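Local coordinates for protein B-agarase (PDB 5Z6P) that hydrolyses agarose as a beta-agarase of glycoside hydrolase family 50, at residues G221-F226 with A362-L367; I308-T313 with F397-L402; T313-G318 with P721-S726; A375-Y380 with E393-Y398. All coordinates share one frame; numbering follows the deposited sequence.

All four contacts lie on the same side of the chain's centre, around the antiparallel sheet of strands 315-325, 388-395 and 378-384 and helix 397-406. Contact 2 is the most buried and has no hydrogen bond between its segments: a leucine and a threonine of the loop pack on Tyr398, Ala399 and Leu402 of the helix. Contacts 3 and 4 are partly buried and use opposite edge strands of the sheet, the first through hydroxyls and a turn, the second through strand pairing and aromatic rings. Contact 1, farthest from the centre, joins two loops by backbone bonds and water. Tyr364 ties it to contact 3, Asn401 to contact 2, and Ser396 of contact 4 reaches Thr313, shared by contacts 2 and 3.

Contact 1 of 4, residues G221-F226 with A362-L367; sequences GIIDRF and AMYQWL
Gly221 N donates to Ala362 O over 2.7 Å, the first of three backbone bonds that pair two loops. The next two form a single beta bridge between Ile223 and Tyr364: Ile223 N donates to Met363 O at 3.0 Å, and Gln365 N bonds to Ile223 O at 2.9 Å. The loop after strand 199-210 is thereby tied to the loop after helix 353-361. Gln365, extended beyond CG, runs along the other loop until OE1 rests 3.3 Å from Asp224 CA; a water bonded to OE1 also accepts weakly from Arg225 N. A second water accepts from Trp366 N and donates to Asp224 O.

Among the side chains, Met363 bends at its last torsion (chi3 72°) and sets CE 3.5 Å from Ile222 CG2, the two side chains lying alongside each other and pointing the same way. Tyr364 runs beside Ile223, and its OH goes on to Ile316 O and Thr723 OG1. Trp366 presses CB against Arg225 CB at 3.6 Å, while the tip of Arg225 leads away to a salt bridge with Glu241. Just before it, Asp224 makes an Asx turn: OD1 accepts from Phe226 N at 2.8 Å, from above the carboxylate plane.

Contact 2 of 4, residues I308-T313 with F397-L402; sequences IRLANT and FYAANL
Leu310, the first residue of a type I beta turn ending at Thr313, reaches from the loop after strand 299-305 to the first turns of helix 397-406. From CB the chain leaves with CG anti to the carbonyl carbon (chi1 -68°), and CG divides it into two methyls that meet different residues of the helix. CD1 lies 4.0 Å from Ala399 CB. CD2 comes to the edge of the Tyr398 ring, in its plane and 3.6 Å from CD2 of that tyrosine, and also touches Leu402 CD1 at 4.0 Å. Met414 of helix 413-428 packs on both leucines.

Thr313 meets the same tyrosine nearer the backbone, its CB 3.9 Å from Tyr398 CB. The far end of the ring is fixed elsewhere, the OH bonding to Asp741 and Trp417. Two groups of Thr313 grip Leu310 O: the backbone N closes the turn at 2.9 Å, and OG1 donates at 2.6 Å, in the carbonyl plane on a lone pair. OG1 is also bonded to Ser396 OG, which caps the helix. No direct hydrogen bond crosses between the segments; instead one water donates to Thr313 O at 2.8 Å and accepts weakly from Phe397 N.

Contact 3 of 4, residues T313-G318 with P721-S726; sequences TSTITG and PITGRS
Thr315 OG1 donates to Gly724 O over 2.7 Å, from 19° out of the carbonyl plane. Its chi1 of -169°, which sets OG1 opposite the backbone N, turns the hydroxyl to this partner. The same carbonyl oxygen receives a water proton at 2.8 Å, and that water accepts from Ile316 N at 3.1 Å, so Gly724 O has two donors. Thr723 OG1 lies only 2.6 Å from Thr315 OG1, but which way its proton goes is unsettled, since Thr723 OG1 also bonds with Tyr364 OH.

At the other end, Ser726 N donates to Ser314 O at 3.1 Å from well above the carbonyl plane. Ser314 OG and Ser726 OG bond to each other at 2.9 Å. Beside these groups Pro721 packs its ring on residues 313-315, CB 3.8 Å from Thr315 CB and CG close to Thr313 O. Gly724 N bonds back to Pro721 O at 2.9 Å, closing a type I beta turn that lies against the outer strand of a three-stranded antiparallel sheet.

Contact 4 of 4, residues A375-Y380 with E393-Y398; sequences AEHYGY and ETYSFY
Gly379 and Thr394 exchange two backbone bonds, Thr394 N to Gly379 O at 2.8 Å and Gly379 N to Thr394 O at 2.9 Å, as an antiparallel hydrogen-bonded pair. A longer bond, Ser396 N to His377 O at 3.3 Å, lies just beyond the paired strands, and a water joins that oxygen to Thr394 OG1.

On the face bearing Tyr378, Glu393 and Tyr395, the Tyr378 ring is sandwiched. Tyr395 points its edge at one face in a T-shaped stack, centroids 5.0 Å apart and planes at 63°. Glu393, extended beyond CG, brings OE2 over the opposite face, its carboxylate plane inclined 38° to the ring, with OE1 3.2 Å from Tyr378 CE1; Thr317 and Tyr370 hold that carboxylate by hydrogen bonds. Tyr395 CE1 also touches His377 CB at 3.7 Å, and its OH bonds to Leu374 O.

Non-hydrogen-bonded pairs Tyr378-Tyr395 and Tyr380-Glu393 flank the central pair, as in a beta hairpin, here of strands 378-384 and 388-395, whose second strand leads through the N-cap Ser396 into helix 397-406.

Contact 1 of 4, residues G221-F226 with A362-L367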
loop_
_atom_site.group_PDB
_atom_site.type_symbol
_atom_site.label_atom_id
_atom_site.label_comp_id
_atom_site.label_asym_id
_atom_site.label_seq_id
_atom_site.Cartn_x
_atom_site.Cartn_y
_atom_site.Cartn_z
ATOM N N GLY A 221 20.332 -3.996 -20.694
ATOM C CA GLY A 221 21.310 -4.629 -19.827
ATOM C C GLY A 221 21.417 -4.076 -18.413
ATOM O O GLY A 221 22.454 -4.242 -17.775
ATOM N N ILE A 222 20.361 -3.431 -17.920
ATOM C CA ILE A 222 20.392 -2.830 -16.577
ATOM C C ILE A 222 20.254 -3.854 -15.442
ATOM O O ILE A 222 20.566 -3.545 -14.291
ATOM C CB ILE A 222 19.279 -1.753 -16.406
ATOM C CG1 ILE A 222 19.493 -0.903 -15.147
ATOM C CG2 ILE A 222 17.949 -2.395 -16.303
ATOM C CD1 ILE A 222 20.254 0.347 -15.374
ATOM N N ILE A 223 19.785 -5.063 -15.749
ATOM C CA ILE A 223 19.626 -6.100 -14.723
ATOM C C ILE A 223 20.676 -7.206 -14.838
ATOM O O ILE A 223 20.849 -7.791 -15.903
ATOM C CB ILE A 223 18.218 -6.761 -14.781
ATOM C CG1 ILE A 223 17.098 -5.710 -14.778
ATOM C CG2 ILE A 223 18.053 -7.746 -13.635
ATOM C CD1 ILE A 223 17.061 -4.816 -13.539
ATOM N N ASP A 224 21.374 -7.504 -13.743
ATOM C CA ASP A 224 22.395 -8.551 -13.773
ATOM C C ASP A 224 21.771 -9.921 -13.543
ATOM O O ASP A 224 20.552 -10.045 -13.471
ATOM C CB ASP A 224 23.522 -8.276 -12.758
ATOM C CG ASP A 224 23.075 -8.355 -11.305
ATOM O OD1 ASP A 224 22.079 -9.022 -10.985
ATOM O OD2 ASP A 224 23.769 -7.763 -10.459
ATOM N N ARG A 225 22.606 -10.949 -13.417
ATOM C CA ARG A 225 22.088 -12.307 -13.353
ATOM C C ARG A 225 21.422 -12.651 -12.023
ATOM O O ARG A 225 20.791 -13.690 -11.904
ATOM C CB ARG A 225 23.193 -13.312 -13.646
ATOM C CG ARG A 225 24.270 -13.451 -12.601
ATOM C CD ARG A 225 25.413 -14.275 -13.208
ATOM N NE ARG A 225 26.445 -14.625 -12.242
ATOM C CZ ARG A 225 27.555 -13.927 -12.046
ATOM N NH1 ARG A 225 27.780 -12.830 -12.750
ATOM N NH2 ARG A 225 28.439 -14.329 -11.143
ATOM N N PHE A 226 21.585 -11.781 -11.034
ATOM C CA PHE A 226 20.996 -11.973 -9.714
ATOM C C PHE A 226 19.669 -11.229 -9.565
ATOM O O PHE A 226 18.979 -11.356 -8.554
ATOM C CB PHE A 226 21.975 -11.519 -8.628
ATOM C CG PHE A 226 23.301 -12.223 -8.685
ATOM C CD1 PHE A 226 23.430 -13.527 -8.229
ATOM C CD2 PHE A 226 24.415 -11.586 -9.207
ATOM C CE1 PHE A 226 24.659 -14.181 -8.282
ATOM C CE2 PHE A 226 25.644 -12.237 -9.270
ATOM C CZ PHE A 226 25.766 -13.532 -8.807
ATOM N N ALA A 362 15.657 -7.002 -23.501
ATOM C CA ALA A 362 17.019 -6.473 -23.593
ATOM C C ALA A 362 17.513 -5.863 -22.268
ATOM O O ALA A 362 18.695 -5.551 -22.122
ATOM C CB ALA A 362 17.107 -5.454 -24.699
ATOM N N MET A 363 16.621 -5.704 -21.290
ATOM C CA MET A 363 17.067 -5.201 -19.984
ATOM C C MET A 363 17.869 -6.251 -19.226
ATOM O O MET A 363 18.691 -5.920 -18.371
ATOM C CB MET A 363 15.878 -4.754 -19.126
ATOM C CG MET A 363 15.192 -3.474 -19.563
ATOM S SD MET A 363 13.739 -3.101 -18.535
ATOM C CE MET A 363 14.518 -2.593 -17.015
ATOM N N TYR A 364 17.618 -7.521 -19.525
ATOM C CA TYR A 364 18.256 -8.597 -18.778
ATOM C C TYR A 364 19.593 -9.013 -19.384
ATOM O O TYR A 364 19.672 -9.416 -20.544
ATOM C CB TYR A 364 17.320 -9.809 -18.673
ATOM C CG TYR A 364 15.979 -9.467 -18.064
ATOM C CD1 TYR A 364 15.839 -9.305 -16.690
ATOM C CD2 TYR A 364 14.857 -9.280 -18.864
ATOM C CE1 TYR A 364 14.617 -8.985 -16.128
ATOM C CE2 TYR A 364 13.625 -8.943 -18.309
ATOM C CZ TYR A 364 13.515 -8.797 -16.942
ATOM O OH TYR A 364 12.298 -8.477 -16.386
ATOM N N GLN A 365 20.642 -8.897 -18.582
ATOM C CA GLN A 365 21.956 -9.401 -18.949
ATOM C C GLN A 365 21.971 -10.926 -18.985
ATOM O O GLN A 365 22.682 -11.521 -19.782
ATOM C CB GLN A 365 23.021 -8.907 -17.972
ATOM C CG GLN A 365 23.361 -7.442 -18.066
ATOM C CD GLN A 365 24.462 -7.045 -17.092
ATOM O OE1 GLN A 365 24.663 -7.682 -16.059
ATOM N NE2 GLN A 365 25.174 -5.985 -17.416
ATOM N N TRP A 366 21.201 -11.555 -18.102
ATOM C CA TRP A 366 21.120 -13.009 -18.067
ATOM C C TRP A 366 19.715 -13.540 -17.805
ATOM O O TRP A 366 19.026 -13.109 -16.882
ATOM C CB TRP A 366 22.061 -13.569 -17.011
ATOM C CG TRP A 366 21.990 -15.055 -16.863
ATOM C CD1 TRP A 366 22.694 -15.983 -17.578
ATOM C CD2 TRP A 366 21.188 -15.794 -15.930
ATOM N NE1 TRP A 366 22.371 -17.247 -17.154
ATOM C CE2 TRP A 366 21.448 -17.160 -16.145
ATOM C CE3 TRP A 366 20.262 -15.434 -14.942
ATOM C CZ2 TRP A 366 20.825 -18.165 -15.407
ATOM C CZ3 TRP A 366 19.654 -16.428 -14.213
ATOM C CH2 TRP A 366 19.937 -17.781 -14.452
ATOM N N LEU A 367 19.302 -14.468 -18.658
ATOM C CA LEU A 367 18.169 -15.334 -18.399
ATOM C C LEU A 367 18.645 -16.741 -18.750
ATOM O O LEU A 367 19.414 -16.909 -19.688
ATOM C CB LEU A 367 16.944 -14.909 -19.209
ATOM C CG LEU A 367 16.265 -13.658 -18.637
ATOM C CD1 LEU A 367 15.236 -13.112 -19.587
ATOM C CD2 LEU A 367 15.644 -13.978 -17.300
HETATM O O HOH W 1 19.427 -10.405 -16.015
HETATM O O HOH W 2 25.415 -10.394 -15.051
#

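Contact 2 of 4, residues I308-T313 with F397-L402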
loop_
_atom_site.group_PDB
_atom_site.type_symbol
_atom_site.label_atom_id
_atom_site.label_comp_id
_atom_site.label_asym_id
_atom_site.label_seq_id
_atom_site.Cartn_x
_atom_site.Cartn_y
_atom_site.Cartn_z
ATOM N N ILE A 308 5.081 -13.839 2.825
ATOM C CA ILE A 308 6.138 -14.798 3.066
ATOM C C ILE A 308 5.883 -16.009 2.163
ATOM O O ILE A 308 5.397 -17.049 2.576
ATOM C CB ILE A 308 6.221 -15.156 4.552
ATOM C CG1 ILE A 308 6.366 -13.848 5.346
ATOM C CG2 ILE A 308 7.410 -16.074 4.813
ATOM C CD1 ILE A 308 6.181 -13.972 6.800
ATOM N N ARG A 309 6.241 -15.819 0.902
ATOM C CA ARG A 309 5.919 -16.739 -0.175
ATOM C C ARG A 309 6.672 -16.253 -1.409
ATOM O O ARG A 309 7.244 -15.152 -1.385
ATOM C CB ARG A 309 4.412 -16.783 -0.430
ATOM C CG ARG A 309 3.830 -15.472 -0.949
ATOM C CD ARG A 309 2.313 -15.558 -1.133
ATOM N NE ARG A 309 1.787 -14.449 -1.922
ATOM C CZ ARG A 309 0.488 -14.191 -2.064
ATOM N NH1 ARG A 309 -0.409 -14.972 -1.471
ATOM N NH2 ARG A 309 0.087 -13.161 -2.792
ATOM N N LEU A 310 6.668 -17.053 -2.477
ATOM C CA LEU A 310 7.428 -16.713 -3.678
ATOM C C LEU A 310 6.570 -16.088 -4.781
ATOM O O LEU A 310 7.086 -15.432 -5.676
ATOM C CB LEU A 310 8.124 -17.947 -4.241
ATOM C CG LEU A 310 9.256 -18.572 -3.442
ATOM C CD1 LEU A 310 10.092 -19.443 -4.353
ATOM C CD2 LEU A 310 10.106 -17.524 -2.742
ATOM N N ALA A 311 5.260 -16.279 -4.684
ATOM C CA ALA A 311 4.342 -15.969 -5.777
ATOM C C ALA A 311 4.385 -14.524 -6.259
ATOM O O ALA A 311 3.990 -14.239 -7.382
ATOM C CB ALA A 311 2.923 -16.326 -5.361
ATOM N N ASN A 312 4.848 -13.604 -5.416
ATOM C CA ASN A 312 4.878 -12.201 -5.807
ATOM C C ASN A 312 6.258 -11.739 -6.317
ATOM O O ASN A 312 6.432 -10.557 -6.609
ATOM C CB ASN A 312 4.435 -11.292 -4.634
ATOM C CG ASN A 312 2.939 -11.400 -4.308
ATOM O OD1 ASN A 312 2.392 -12.484 -4.170
ATOM N ND2 ASN A 312 2.292 -10.258 -4.161
ATOM N N THR A 313 7.212 -12.668 -6.449
ATOM C CA THR A 313 8.581 -12.355 -6.882
ATOM C C THR A 313 8.824 -12.445 -8.417
ATOM O O THR A 313 9.871 -12.057 -8.918
ATOM C CB THR A 313 9.599 -13.287 -6.165
ATOM O OG1 THR A 313 9.386 -14.655 -6.550
ATOM C CG2 THR A 313 9.434 -13.182 -4.654
ATOM N N PHE A 397 13.946 -14.190 -10.214
ATOM C CA PHE A 397 15.338 -14.162 -9.781
ATOM C C PHE A 397 15.467 -14.519 -8.291
ATOM O O PHE A 397 16.450 -15.113 -7.874
ATOM C CB PHE A 397 15.967 -12.790 -10.062
ATOM C CG PHE A 397 16.186 -12.510 -11.519
ATOM C CD1 PHE A 397 17.350 -12.931 -12.152
ATOM C CD2 PHE A 397 15.228 -11.843 -12.270
ATOM C CE1 PHE A 397 17.556 -12.690 -13.508
ATOM C CE2 PHE A 397 15.440 -11.587 -13.620
ATOM C CZ PHE A 397 16.603 -12.011 -14.233
ATOM N N TYR A 398 14.464 -14.188 -7.489
ATOM C CA TYR A 398 14.538 -14.542 -6.072
ATOM C C TYR A 398 14.604 -16.063 -5.881
ATOM O O TYR A 398 15.431 -16.558 -5.117
ATOM C CB TYR A 398 13.353 -13.963 -5.297
ATOM C CG TYR A 398 13.458 -14.127 -3.794
ATOM C CD1 TYR A 398 14.271 -13.294 -3.040
ATOM C CD2 TYR A 398 12.737 -15.110 -3.136
ATOM C CE1 TYR A 398 14.367 -13.444 -1.670
ATOM C CE2 TYR A 398 12.818 -15.261 -1.777
ATOM C CZ TYR A 398 13.629 -14.427 -1.046
ATOM O OH TYR A 398 13.704 -14.577 0.318
ATOM N N ALA A 399 13.749 -16.792 -6.599
ATOM C CA ALA A 399 13.747 -18.250 -6.554
ATOM C C ALA A 399 15.096 -18.791 -7.024
ATOM O O ALA A 399 15.635 -19.716 -6.425
ATOM C CB ALA A 399 12.608 -18.825 -7.402
ATOM N N ALA A 400 15.634 -18.185 -8.082
ATOM C CA ALA A 400 16.926 -18.594 -8.646
ATOM C C ALA A 400 18.019 -18.411 -7.617
ATOM O O ALA A 400 18.864 -19.285 -7.469
ATOM C CB ALA A 400 17.261 -17.801 -9.907
ATOM N N ASN A 401 17.987 -17.279 -6.910
ATOM C CA ASN A 401 18.970 -16.999 -5.870
ATOM C C ASN A 401 18.820 -17.928 -4.663
ATOM O O ASN A 401 19.804 -18.280 -4.028
ATOM C CB ASN A 401 18.899 -15.525 -5.448
ATOM C CG ASN A 401 19.354 -14.584 -6.554
ATOM O OD1 ASN A 401 20.263 -14.897 -7.309
ATOM N ND2 ASN A 401 18.711 -13.433 -6.662
ATOM N N LEU A 402 17.599 -18.343 -4.352
ATOM C CA LEU A 402 17.423 -19.370 -3.344
ATOM C C LEU A 402 18.149 -20.670 -3.743
ATOM O O LEU A 402 18.834 -21.293 -2.925
ATOM C CB LEU A 402 15.942 -19.645 -3.105
ATOM C CG LEU A 402 15.116 -18.502 -2.510
ATOM C CD1 LEU A 402 13.731 -19.008 -2.117
ATOM C CD2 LEU A 402 15.829 -17.862 -1.321
HETATM O O HOH W 3 12.628 -11.877 -9.508
#

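Contact 3 of 4, residues T313-G318 with P721-S726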
loop_
_atom_site.group_PDB
_atom_site.type_symbol
_atom_site.label_atom_id
_atom_site.label_comp_id
_atom_site.label_asym_id
_atom_site.label_seq_id
_atom_site.Cartn_x
_atom_site.Cartn_y
_atom_site.Cartn_z
ATOM N N THR A 313 7.212 -12.668 -6.449
ATOM C CA THR A 313 8.581 -12.355 -6.882
ATOM C C THR A 313 8.824 -12.445 -8.417
ATOM O O THR A 313 9.871 -12.057 -8.918
ATOM C CB THR A 313 9.599 -13.287 -6.165
ATOM O OG1 THR A 313 9.386 -14.655 -6.550
ATOM C CG2 THR A 313 9.434 -13.182 -4.654
ATOM N N SER A 314 7.855 -12.933 -9.170
ATOM C CA SER A 314 8.067 -13.087 -10.601
ATOM C C SER A 314 7.968 -11.753 -11.342
ATOM O O SER A 314 7.278 -10.840 -10.915
ATOM C CB SER A 314 7.080 -14.095 -11.180
ATOM O OG SER A 314 5.839 -13.484 -11.456
ATOM N N THR A 315 8.703 -11.657 -12.441
ATOM C CA THR A 315 8.752 -10.469 -13.271
ATOM C C THR A 315 8.657 -10.866 -14.766
ATOM O O THR A 315 9.059 -11.962 -15.154
ATOM C CB THR A 315 10.051 -9.669 -12.980
ATOM O OG1 THR A 315 9.988 -8.384 -13.594
ATOM C CG2 THR A 315 11.294 -10.428 -13.480
ATOM N N ILE A 316 8.123 -9.982 -15.597
ATOM C CA ILE A 316 7.952 -10.268 -17.017
ATOM C C ILE A 316 9.302 -10.254 -17.754
ATOM O O ILE A 316 10.072 -9.301 -17.630
ATOM C CB ILE A 316 6.989 -9.257 -17.669
ATOM C CG1 ILE A 316 5.559 -9.496 -17.173
ATOM C CG2 ILE A 316 7.054 -9.333 -19.189
ATOM C CD1 ILE A 316 4.921 -10.778 -17.690
ATOM N N THR A 317 9.597 -11.307 -18.511
ATOM C CA THR A 317 10.871 -11.354 -19.242
ATOM C C THR A 317 10.823 -10.623 -20.569
ATOM O O THR A 317 11.856 -10.296 -21.136
ATOM C CB THR A 317 11.337 -12.798 -19.534
ATOM O OG1 THR A 317 10.372 -13.460 -20.360
ATOM C CG2 THR A 317 11.550 -13.577 -18.252
ATOM N N GLY A 318 9.632 -10.370 -21.070
ATOM C CA GLY A 318 9.485 -9.845 -22.416
ATOM C C GLY A 318 9.127 -10.942 -23.415
ATOM O O GLY A 318 8.407 -10.691 -24.377
ATOM N N PRO A 721 10.530 -6.945 -7.590
ATOM C CA PRO A 721 11.483 -6.967 -8.711
ATOM C C PRO A 721 11.682 -5.561 -9.244
ATOM O O PRO A 721 10.727 -4.803 -9.264
ATOM C CB PRO A 721 10.802 -7.859 -9.758
ATOM C CG PRO A 721 9.786 -8.632 -9.013
ATOM C CD PRO A 721 9.347 -7.774 -7.861
ATOM N N ILE A 722 12.900 -5.218 -9.652
ATOM C CA ILE A 722 13.201 -3.859 -10.115
ATOM C C ILE A 722 12.451 -3.582 -11.410
ATOM O O ILE A 722 12.090 -2.444 -11.714
ATOM C CB ILE A 722 14.738 -3.656 -10.306
ATOM C CG1 ILE A 722 15.446 -3.737 -8.950
ATOM C CG2 ILE A 722 15.050 -2.321 -10.975
ATOM C CD1 ILE A 722 16.954 -3.720 -9.022
ATOM N N THR A 723 12.190 -4.652 -12.153
ATOM C CA THR A 723 11.428 -4.586 -13.398
ATOM C C THR A 723 9.924 -4.761 -13.160
ATOM O O THR A 723 9.143 -4.806 -14.091
ATOM C CB THR A 723 11.917 -5.672 -14.383
ATOM O OG1 THR A 723 12.129 -6.880 -13.655
ATOM C CG2 THR A 723 13.231 -5.261 -15.044
ATOM N N GLY A 724 9.528 -4.875 -11.905
ATOM C CA GLY A 724 8.116 -4.981 -11.584
ATOM C C GLY A 724 7.539 -6.379 -11.445
ATOM O O GLY A 724 7.888 -7.299 -12.194
ATOM N N ARG A 725 6.652 -6.521 -10.460
ATOM C CA ARG A 725 5.783 -7.679 -10.316
ATOM C C ARG A 725 5.019 -7.909 -11.590
ATOM O O ARG A 725 4.421 -6.980 -12.111
ATOM C CB ARG A 725 4.772 -7.481 -9.189
ATOM C CG ARG A 725 5.205 -7.958 -7.866
ATOM C CD ARG A 725 4.003 -8.067 -6.935
ATOM N NE ARG A 725 3.129 -9.150 -7.344
ATOM C CZ ARG A 725 1.808 -9.160 -7.193
ATOM N NH1 ARG A 725 1.177 -8.119 -6.652
ATOM N NH2 ARG A 725 1.120 -10.219 -7.600
ATOM N N SER A 726 5.004 -9.155 -12.057
ATOM C CA SER A 726 4.327 -9.519 -13.302
ATOM C C SER A 726 2.883 -9.066 -13.346
ATOM O O SER A 726 2.443 -8.458 -14.320
ATOM C CB SER A 726 4.377 -11.036 -13.513
ATOM O OG SER A 726 5.703 -11.490 -13.526
HETATM O O HOH W 4 7.105 -7.193 -14.835
#

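Contact 4 of 4, residues A375-Y380 with E393-Y398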
loop_
_atom_site.group_PDB
_atom_site.type_symbol
_atom_site.label_atom_id
_atom_site.label_comp_id
_atom_site.label_asym_id
_atom_site.label_seq_id
_atom_site.Cartn_x
_atom_site.Cartn_y
_atom_site.Cartn_z
ATOM N N ALA A 375 16.330 -22.734 -15.089
ATOM C CA ALA A 375 15.146 -22.469 -15.925
ATOM C C ALA A 375 13.874 -22.917 -15.222
ATOM O O ALA A 375 12.777 -22.567 -15.633
ATOM C CB ALA A 375 15.256 -23.163 -17.286
ATOM N N GLU A 376 14.044 -23.705 -14.170
ATOM C CA GLU A 376 12.952 -24.116 -13.305
ATOM C C GLU A 376 12.099 -22.939 -12.830
ATOM O O GLU A 376 10.933 -23.100 -12.480
ATOM C CB GLU A 376 13.520 -24.864 -12.094
ATOM C CG GLU A 376 12.492 -25.340 -11.097
ATOM C CD GLU A 376 11.623 -26.459 -11.652
ATOM O OE1 GLU A 376 12.098 -27.193 -12.535
ATOM O OE2 GLU A 376 10.468 -26.600 -11.204
ATOM N N HIS A 377 12.691 -21.751 -12.802
ATOM C CA HIS A 377 12.025 -20.603 -12.220
ATOM C C HIS A 377 11.366 -19.721 -13.260
ATOM O O HIS A 377 10.903 -18.635 -12.938
ATOM C CB HIS A 377 13.025 -19.814 -11.371
ATOM C CG HIS A 377 13.814 -20.695 -10.458
ATOM N ND1 HIS A 377 13.235 -21.388 -9.421
ATOM C CD2 HIS A 377 15.110 -21.073 -10.489
ATOM C CE1 HIS A 377 14.150 -22.125 -8.824
ATOM N NE2 HIS A 377 15.298 -21.949 -9.454
ATOM N N TYR A 378 11.316 -20.189 -14.505
ATOM C CA TYR A 378 10.432 -19.580 -15.483
ATOM C C TYR A 378 8.980 -19.841 -15.063
ATOM O O TYR A 378 8.682 -20.826 -14.411
ATOM C CB TYR A 378 10.680 -20.124 -16.901
ATOM C CG TYR A 378 11.881 -19.533 -17.604
ATOM C CD1 TYR A 378 11.929 -18.183 -17.897
ATOM C CD2 TYR A 378 12.957 -20.332 -17.996
ATOM C CE1 TYR A 378 13.007 -17.633 -18.540
ATOM C CE2 TYR A 378 14.048 -19.786 -18.642
ATOM C CZ TYR A 378 14.066 -18.434 -18.912
ATOM O OH TYR A 378 15.127 -17.862 -19.557
ATOM N N GLY A 379 8.091 -18.935 -15.433
ATOM C CA GLY A 379 6.667 -19.114 -15.233
ATOM C C GLY A 379 5.963 -18.473 -16.408
ATOM O O GLY A 379 6.618 -18.029 -17.353
ATOM N N TYR A 380 4.638 -18.410 -16.346
ATOM C CA TYR A 380 3.850 -17.866 -17.438
ATOM C C TYR A 380 2.583 -17.194 -16.922
ATOM O O TYR A 380 1.865 -17.738 -16.089
ATOM C CB TYR A 380 3.498 -18.975 -18.437
ATOM C CG TYR A 380 2.567 -18.559 -19.548
ATOM C CD1 TYR A 380 3.009 -17.753 -20.590
ATOM C CD2 TYR A 380 1.246 -18.981 -19.567
ATOM C CE1 TYR A 380 2.158 -17.378 -21.617
ATOM C CE2 TYR A 380 0.389 -18.609 -20.593
ATOM C CZ TYR A 380 0.857 -17.807 -21.615
ATOM O OH TYR A 380 0.021 -17.423 -22.633
ATOM N N GLU A 393 5.910 -14.773 -20.594
ATOM C CA GLU A 393 6.836 -15.534 -19.781
ATOM C C GLU A 393 7.260 -14.690 -18.587
ATOM O O GLU A 393 7.398 -13.484 -18.709
ATOM C CB GLU A 393 8.048 -15.940 -20.613
ATOM C CG GLU A 393 9.120 -16.662 -19.852
ATOM C CD GLU A 393 10.362 -16.898 -20.687
ATOM O OE1 GLU A 393 11.269 -16.049 -20.663
ATOM O OE2 GLU A 393 10.429 -17.939 -21.366
ATOM N N THR A 394 7.444 -15.326 -17.439
ATOM C CA THR A 394 7.971 -14.638 -16.275
ATOM C C THR A 394 9.195 -15.339 -15.731
ATOM O O THR A 394 9.495 -16.481 -16.099
ATOM C CB THR A 394 6.932 -14.538 -15.134
ATOM O OG1 THR A 394 6.627 -15.847 -14.638
ATOM C CG2 THR A 394 5.667 -13.857 -15.615
ATOM N N TYR A 395 9.894 -14.652 -14.837
ATOM C CA TYR A 395 11.000 -15.270 -14.157
ATOM C C TYR A 395 11.096 -14.727 -12.747
ATOM O O TYR A 395 10.833 -13.560 -12.512
ATOM C CB TYR A 395 12.305 -15.033 -14.915
ATOM C CG TYR A 395 13.418 -15.930 -14.442
ATOM C CD1 TYR A 395 13.432 -17.281 -14.773
ATOM C CD2 TYR A 395 14.443 -15.444 -13.643
ATOM C CE1 TYR A 395 14.451 -18.112 -14.340
ATOM C CE2 TYR A 395 15.464 -16.273 -13.208
ATOM C CZ TYR A 395 15.463 -17.603 -13.558
ATOM O OH TYR A 395 16.475 -18.431 -13.120
ATOM N N SER A 396 11.460 -15.591 -11.816
ATOM C CA SER A 396 11.743 -15.168 -10.451
ATOM C C SER A 396 13.233 -15.306 -10.168
ATOM O O SER A 396 13.728 -16.400 -9.937
ATOM C CB SER A 396 10.931 -15.981 -9.453
ATOM O OG SER A 396 11.457 -15.857 -8.149
ATOM N N PHE A 397 13.946 -14.190 -10.214
ATOM C CA PHE A 397 15.338 -14.162 -9.781
ATOM C C PHE A 397 15.467 -14.519 -8.291
ATOM O O PHE A 397 16.450 -15.113 -7.874
ATOM C CB PHE A 397 15.967 -12.790 -10.062
ATOM C CG PHE A 397 16.186 -12.510 -11.519
ATOM C CD1 PHE A 397 17.350 -12.931 -12.152
ATOM C CD2 PHE A 397 15.228 -11.843 -12.270
ATOM C CE1 PHE A 397 17.556 -12.690 -13.508
ATOM C CE2 PHE A 397 15.440 -11.587 -13.620
ATOM C CZ PHE A 397 16.603 -12.011 -14.233
ATOM N N TYR A 398 14.464 -14.188 -7.489
ATOM C CA TYR A 398 14.538 -14.542 -6.072
ATOM C C TYR A 398 14.604 -16.063 -5.881
ATOM O O TYR A 398 15.431 -16.558 -5.117
ATOM C CB TYR A 398 13.353 -13.963 -5.297
ATOM C CG TYR A 398 13.458 -14.127 -3.794
ATOM C CD1 TYR A 398 14.271 -13.294 -3.040
ATOM C CD2 TYR A 398 12.737 -15.110 -3.136
ATOM C CE1 TYR A 398 14.367 -13.444 -1.670
ATOM C CE2 TYR A 398 12.818 -15.261 -1.777
ATOM C CZ TYR A 398 13.629 -14.427 -1.046
ATOM O OH TYR A 398 13.704 -14.577 0.318
HETATM O O HOH W 5 8.475 -16.983 -12.712
HETATM O O HOH W 6 13.496 -16.182 -21.549
#